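Local coordinates for protein BIM1 (Saccharomyces cerevisiae, PDB 4E61), which binds microtubules at their plus ends and acts in yeast spindle orientation, the part given here being its dimeric C-terminal EB1-like domain, at the interface of chains A and B. Coordinates in Å, arbitrary orientation; residue numbers count along the deposited sequence, not the author numbering. Chains: chain A/B, Protein BIM1.

All three contacts lie along one two-fold symmetric dimer interface, and each draws on helix 2-63 of both chains. Contact 1 is near the start of the coiled coil. The C-alpha centres of contacts 1 and 3 are about 21 Å apart, those of contacts 2 and 3 about 29 Å, and those of contacts 1 and 2 about 50 Å. Contacts 1 and 3 are two-stranded, built from the paired long helices. Contact 2 adds the end of helix 84-101 and the residues after it from chain A, so pairing passes from a slender zipper of aliphatic side chains into an aromatic cluster where the coiled coil joins the helical bundle.

Contact 1: the interface of chains A and B. Residues chain A 9, 12, 16; chain B 9-10, 13.
A:Ile9 and B:Ile9 meet across the dimer axis, CG1 of the first lying 3.3 Å from CG2 of the second, a tight aliphatic contact. The two side chains cross obliquely, and the A:Ile9 CD1 methyl also rests 3.8 Å from the same B:Ile9 CG2. The same residue takes different shapes in the two chains: B:Ile9 is staggered, with CG2 anti to the backbone N and CG1 anti to the carbonyl carbon (chi1 -67°), whereas A:Ile9 has an off-staggered chi1 of 103°, probably strained or poorly determined. The two side chains thus depart from exact two-fold symmetry, a difference to be read with caution.

One turn on, B:Leu13 reaches over to chain A with both branches. Its CD1 methyl lies 3.8 Å from A:Ser16 OG and also faces the backbone carbonyl of A:Glu12, while CD2 points to the poorly ordered carboxylate of A:Glu12. Leucine suits this place because its forked end can cover a neighbouring helix, and the small A:Ser16 lies beside one methyl. B:Gln10 borders the isoleucine pair.

Beta-branched and leucine side chains of this kind hold the two N-terminal helix segments together as a parallel coiled coil, contributing to dimerisation of BIM1.

Contact 2: the interface of chains A and B. Residues chain A 44-45, 48, 99, 102-103; chain B 43-44, 47.
Two copies of one tyrosine adopt different first torsions here. B:Tyr44 has CG anti to its carbonyl carbon (chi1 -65°), which carries its ring into chain A. In A:Tyr44 chi1 is 69°, which turns the ring so that its CE1 edge meets the base of B:Tyr44, 3.5 Å from CB and near CG; the two tyrosines therefore play different local parts.

The B:Tyr44 ring is enclosed on both faces. Over the centre of one face stands A:Phe45 CE1, 3.5 Å from B:Tyr44 CZ, with the ring planes at 86° in an edge-to-face pair. B:Phe43 CD2 of its own chain covers the other face, and A:Thr99 OG1 lies at the edge, in plane, 3.8 Å from B:Tyr44 CE1. The phenol OH lies over one face of the poorly ordered A:Phe103, off toward the rim; the closeness is doubtful.

Around this ring, B:Phe43 turns its edge to the carbonyl O of A:Thr99 and brings CZ within 3.5 Å of A:Gly102 CA, where the absence of a side chain permits close approach. The aliphatic stem of B:Lys47 runs antiparallel past A:Thr99, with CG 3.5 Å from A:Thr99 CB.

B:Tyr44 and its neighbours wedge between helix 2-63 of chain A and the end of its helix 84-101 with residues 102-103, joining coiled coil to helical bundle.

Contact 3: the interface of chains A and B. Residues chain A 23-24, 26-27; chain B 23, 26-27, 30.
The ring of B:Tyr30 comes to A:Ile27 by its CE2 carbon, 4.0 Å from the CG2 methyl, lying across the isoleucine side chain roughly perpendicular to it. Level with the ring and beside its rim is the carboxylate oxygen OE1 of B:Glu26 from the same helix. That oxygen also passes beside A:Ile27, while the aliphatic B:Glu26 CB flanks the CD1 methyl. Tyr30 is the next position of the core series after Ile27, and its ring is large enough to reach A:Ile27.

Inside, the two Ile27 side chains face each other, CG1 to CG1 at 3.9 Å. Their shapes match closely: CG1 is anti to the carbonyl carbon (chi1 -79° in both chains), and chi2 of 142° in A:Ile27 and 143° in B:Ile27 then sends each CD1 methyl toward the partner's Leu23. B:Ile27 CD1 thus reaches A:Leu23 CD2 at 3.7 Å, and A:Ile27 CD1 meets B:Leu23 CD2 at 3.8 Å. The leucines also touch each other, A:Leu23 CB lying 3.8 Å from B:Leu23 CD1.

A:Asn24 borders this core, its amide oxygen OD1 3.5 Å from B:Leu23 CD2, a van der Waals contact.

Leu23, Ile27 and Tyr30 form successive layers of the parallel two-stranded coiled coil, with Glu26 along its flank, in the middle stretch of helix 2-63.

Contact 1: the interface of chains A and B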
# COMPACT_ATOMS: atom_id res chain seq x y z
N ILE A 9 38.58 15.37 14.59
CA ILE A 9 37.21 15.47 15.09
C ILE A 9 36.30 16.32 14.21
O ILE A 9 35.11 16.01 14.09
CB ILE A 9 36.99 15.57 16.64
CG1 ILE A 9 36.66 16.96 17.18
CG2 ILE A 9 38.06 14.86 17.45
CD1 ILE A 9 37.75 17.97 17.20
N GLU A 12 35.22 13.95 11.40
CA GLU A 12 34.16 13.08 11.92
C GLU A 12 32.83 13.83 11.93
O GLU A 12 31.79 13.25 11.59
CB GLU A 12 34.47 12.62 13.36
CG GLU A 12 35.59 11.60 13.50
CD GLU A 12 36.26 11.54 14.88
OE1 GLU A 12 35.54 11.36 15.89
OE2 GLU A 12 37.51 11.63 14.93
N SER A 16 29.58 13.13 9.71
CA SER A 16 28.31 12.80 10.34
C SER A 16 27.15 13.71 9.88
O SER A 16 26.03 13.23 9.77
CB SER A 16 28.43 12.69 11.86
OG SER A 16 28.46 13.95 12.50
N ILE B 9 33.55 21.34 19.06
CA ILE B 9 33.34 20.34 18.02
C ILE B 9 32.83 19.06 18.60
O ILE B 9 31.90 18.50 18.02
CB ILE B 9 34.52 20.14 17.03
CG1 ILE B 9 34.72 21.39 16.19
CG2 ILE B 9 34.26 18.91 16.10
CD1 ILE B 9 35.97 21.36 15.46
N GLN B 10 33.43 18.60 19.73
CA GLN B 10 33.00 17.38 20.42
C GLN B 10 31.49 17.44 20.81
O GLN B 10 30.79 16.43 20.70
CB GLN B 10 33.87 17.13 21.66
CG GLN B 10 33.50 15.89 22.47
CD GLN B 10 33.72 14.61 21.71
OE1 GLN B 10 32.79 14.00 21.17
NE2 GLN B 10 34.97 14.19 21.62
N LEU B 13 29.47 17.20 17.62
CA LEU B 13 29.60 15.83 17.14
C LEU B 13 28.67 14.89 17.87
O LEU B 13 27.98 14.12 17.21
CB LEU B 13 31.06 15.33 17.15
CG LEU B 13 31.29 13.87 16.75
CD1 LEU B 13 31.00 13.64 15.26
CD2 LEU B 13 32.65 13.42 17.13

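Contact 2: the interface of chains A and B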
# COMPACT_ATOMS: atom_id res chain seq x y z
N TYR A 44 -8.12 0.88 -4.87
CA TYR A 44 -8.59 -0.50 -4.87
C TYR A 44 -9.69 -0.79 -3.84
O TYR A 44 -10.58 -1.60 -4.13
CB TYR A 44 -7.46 -1.57 -5.01
CG TYR A 44 -6.52 -1.74 -3.84
CD1 TYR A 44 -6.96 -2.27 -2.63
CD2 TYR A 44 -5.15 -1.52 -3.99
CE1 TYR A 44 -6.09 -2.46 -1.56
CE2 TYR A 44 -4.26 -1.71 -2.92
CZ TYR A 44 -4.73 -2.19 -1.71
OH TYR A 44 -3.88 -2.38 -0.64
N PHE A 45 -9.73 -0.03 -2.71
CA PHE A 45 -10.81 -0.12 -1.73
C PHE A 45 -12.12 0.40 -2.31
O PHE A 45 -13.16 -0.24 -2.12
CB PHE A 45 -10.49 0.57 -0.39
CG PHE A 45 -9.73 -0.30 0.60
CD1 PHE A 45 -9.42 -1.62 0.30
CD2 PHE A 45 -9.36 0.20 1.83
CE1 PHE A 45 -8.72 -2.41 1.21
CE2 PHE A 45 -8.69 -0.61 2.76
CZ PHE A 45 -8.34 -1.90 2.43
N LEU A 48 -13.66 -2.23 -4.61
CA LEU A 48 -14.27 -3.31 -3.81
C LEU A 48 -15.62 -2.89 -3.26
O LEU A 48 -16.58 -3.68 -3.29
CB LEU A 48 -13.32 -3.73 -2.66
CG LEU A 48 -12.10 -4.55 -3.12
CD1 LEU A 48 -10.97 -4.46 -2.10
CD2 LEU A 48 -12.47 -6.03 -3.49
N THR A 99 -12.27 -11.25 1.51
CA THR A 99 -11.42 -10.05 1.54
C THR A 99 -11.66 -9.26 2.82
O THR A 99 -10.70 -8.80 3.43
CB THR A 99 -11.28 -9.29 0.18
OG1 THR A 99 -11.30 -7.87 0.33
CG2 THR A 99 -12.25 -9.70 -0.85
N GLY A 102 -9.93 -11.01 5.95
CA GLY A 102 -8.49 -10.78 6.07
C GLY A 102 -8.07 -9.34 6.27
O GLY A 102 -6.92 -9.00 5.98
N PHE A 103 -8.97 -8.47 6.77
CA PHE A 103 -8.69 -7.05 7.06
C PHE A 103 -7.96 -6.89 8.42
O PHE A 103 -7.45 -5.81 8.73
CB PHE A 103 -9.99 -6.24 7.06
CG PHE A 103 -9.91 -4.81 6.56
CD1 PHE A 103 -10.46 -4.45 5.33
CD2 PHE A 103 -9.38 -3.80 7.36
CE1 PHE A 103 -10.44 -3.13 4.90
CE2 PHE A 103 -9.34 -2.48 6.92
CZ PHE A 103 -9.88 -2.15 5.69
N PHE B 43 -2.33 -9.31 -0.51
CA PHE B 43 -3.60 -9.92 -0.16
C PHE B 43 -4.75 -9.35 -1.00
O PHE B 43 -5.53 -10.12 -1.57
CB PHE B 43 -3.89 -9.72 1.35
CG PHE B 43 -5.24 -10.25 1.82
CD1 PHE B 43 -5.43 -11.60 2.06
CD2 PHE B 43 -6.33 -9.38 2.02
CE1 PHE B 43 -6.67 -12.08 2.50
CE2 PHE B 43 -7.58 -9.87 2.43
CZ PHE B 43 -7.74 -11.22 2.66
N TYR B 44 -4.89 -8.01 -1.06
CA TYR B 44 -5.96 -7.37 -1.81
C TYR B 44 -5.82 -7.52 -3.29
O TYR B 44 -6.83 -7.70 -3.97
CB TYR B 44 -6.12 -5.92 -1.41
CG TYR B 44 -6.59 -5.75 0.01
CD1 TYR B 44 -7.87 -6.12 0.40
CD2 TYR B 44 -5.76 -5.17 0.97
CE1 TYR B 44 -8.32 -5.96 1.71
CE2 TYR B 44 -6.20 -5.00 2.29
CZ TYR B 44 -7.47 -5.40 2.65
OH TYR B 44 -7.91 -5.23 3.94
N LYS B 47 -7.22 -10.91 -4.24
CA LYS B 47 -8.69 -10.95 -4.23
C LYS B 47 -9.26 -10.31 -5.49
O LYS B 47 -10.20 -10.85 -6.09
CB LYS B 47 -9.23 -10.26 -2.97
CG LYS B 47 -8.85 -10.94 -1.68
CD LYS B 47 -9.27 -12.43 -1.66
CE LYS B 47 -9.13 -13.03 -0.31
NZ LYS B 47 -8.34 -14.28 -0.33

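Contact 3: the interface of chains A and B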
# COMPACT_ATOMS: atom_id res chain seq x y z
N LEU A 23 20.36 10.43 5.32
CA LEU A 23 19.29 9.76 6.08
C LEU A 23 17.98 10.50 5.90
O LEU A 23 16.92 9.87 5.89
CB LEU A 23 19.61 9.63 7.58
CG LEU A 23 20.73 8.68 8.01
CD1 LEU A 23 20.97 8.78 9.52
CD2 LEU A 23 20.45 7.24 7.60
N ASN A 24 18.04 11.84 5.75
CA ASN A 24 16.87 12.68 5.48
C ASN A 24 16.30 12.39 4.08
O ASN A 24 15.09 12.40 3.92
CB ASN A 24 17.20 14.17 5.63
CG ASN A 24 17.20 14.67 7.06
OD1 ASN A 24 16.69 14.02 7.99
ND2 ASN A 24 17.75 15.86 7.27
N GLU A 26 16.58 9.42 2.51
CA GLU A 26 15.94 8.11 2.70
C GLU A 26 14.53 8.27 3.28
O GLU A 26 13.61 7.67 2.75
CB GLU A 26 16.76 7.22 3.62
CG GLU A 26 17.86 6.47 2.89
CD GLU A 26 18.41 5.27 3.64
OE1 GLU A 26 17.60 4.51 4.23
OE2 GLU A 26 19.65 5.07 3.61
N ILE A 27 14.37 9.12 4.32
CA ILE A 27 13.07 9.40 4.95
C ILE A 27 12.06 9.97 3.95
O ILE A 27 10.93 9.49 3.90
CB ILE A 27 13.21 10.20 6.28
CG1 ILE A 27 13.61 9.23 7.41
CG2 ILE A 27 11.93 10.98 6.64
CD1 ILE A 27 14.59 9.79 8.40
N LEU B 23 17.17 9.40 13.59
CA LEU B 23 16.83 9.25 12.17
C LEU B 23 16.82 7.78 11.80
O LEU B 23 16.03 7.38 10.94
CB LEU B 23 17.78 10.03 11.24
CG LEU B 23 17.72 11.56 11.24
CD1 LEU B 23 18.73 12.13 10.30
CD2 LEU B 23 16.35 12.10 10.87
N GLU B 26 13.49 6.34 12.99
CA GLU B 26 12.47 6.70 12.00
C GLU B 26 12.50 5.75 10.80
O GLU B 26 11.45 5.25 10.42
CB GLU B 26 12.66 8.14 11.51
CG GLU B 26 12.04 9.18 12.41
CD GLU B 26 11.81 10.53 11.76
OE1 GLU B 26 11.38 10.57 10.58
OE2 GLU B 26 12.02 11.56 12.45
N ILE B 27 13.71 5.46 10.25
CA ILE B 27 13.90 4.55 9.12
C ILE B 27 13.38 3.15 9.43
O ILE B 27 12.67 2.58 8.60
CB ILE B 27 15.34 4.61 8.55
CG1 ILE B 27 15.48 5.84 7.64
CG2 ILE B 27 15.75 3.32 7.80
CD1 ILE B 27 16.81 6.53 7.72
N TYR B 30 9.61 3.34 9.40
CA TYR B 30 9.18 3.45 8.00
C TYR B 30 9.31 2.12 7.27
O TYR B 30 8.43 1.82 6.47
CB TYR B 30 9.90 4.55 7.22
CG TYR B 30 9.31 5.93 7.41
CD1 TYR B 30 8.05 6.24 6.92
CD2 TYR B 30 10.04 6.93 8.04
CE1 TYR B 30 7.49 7.51 7.11
CE2 TYR B 30 9.49 8.20 8.24
CZ TYR B 30 8.22 8.49 7.77
OH TYR B 30 7.69 9.74 7.94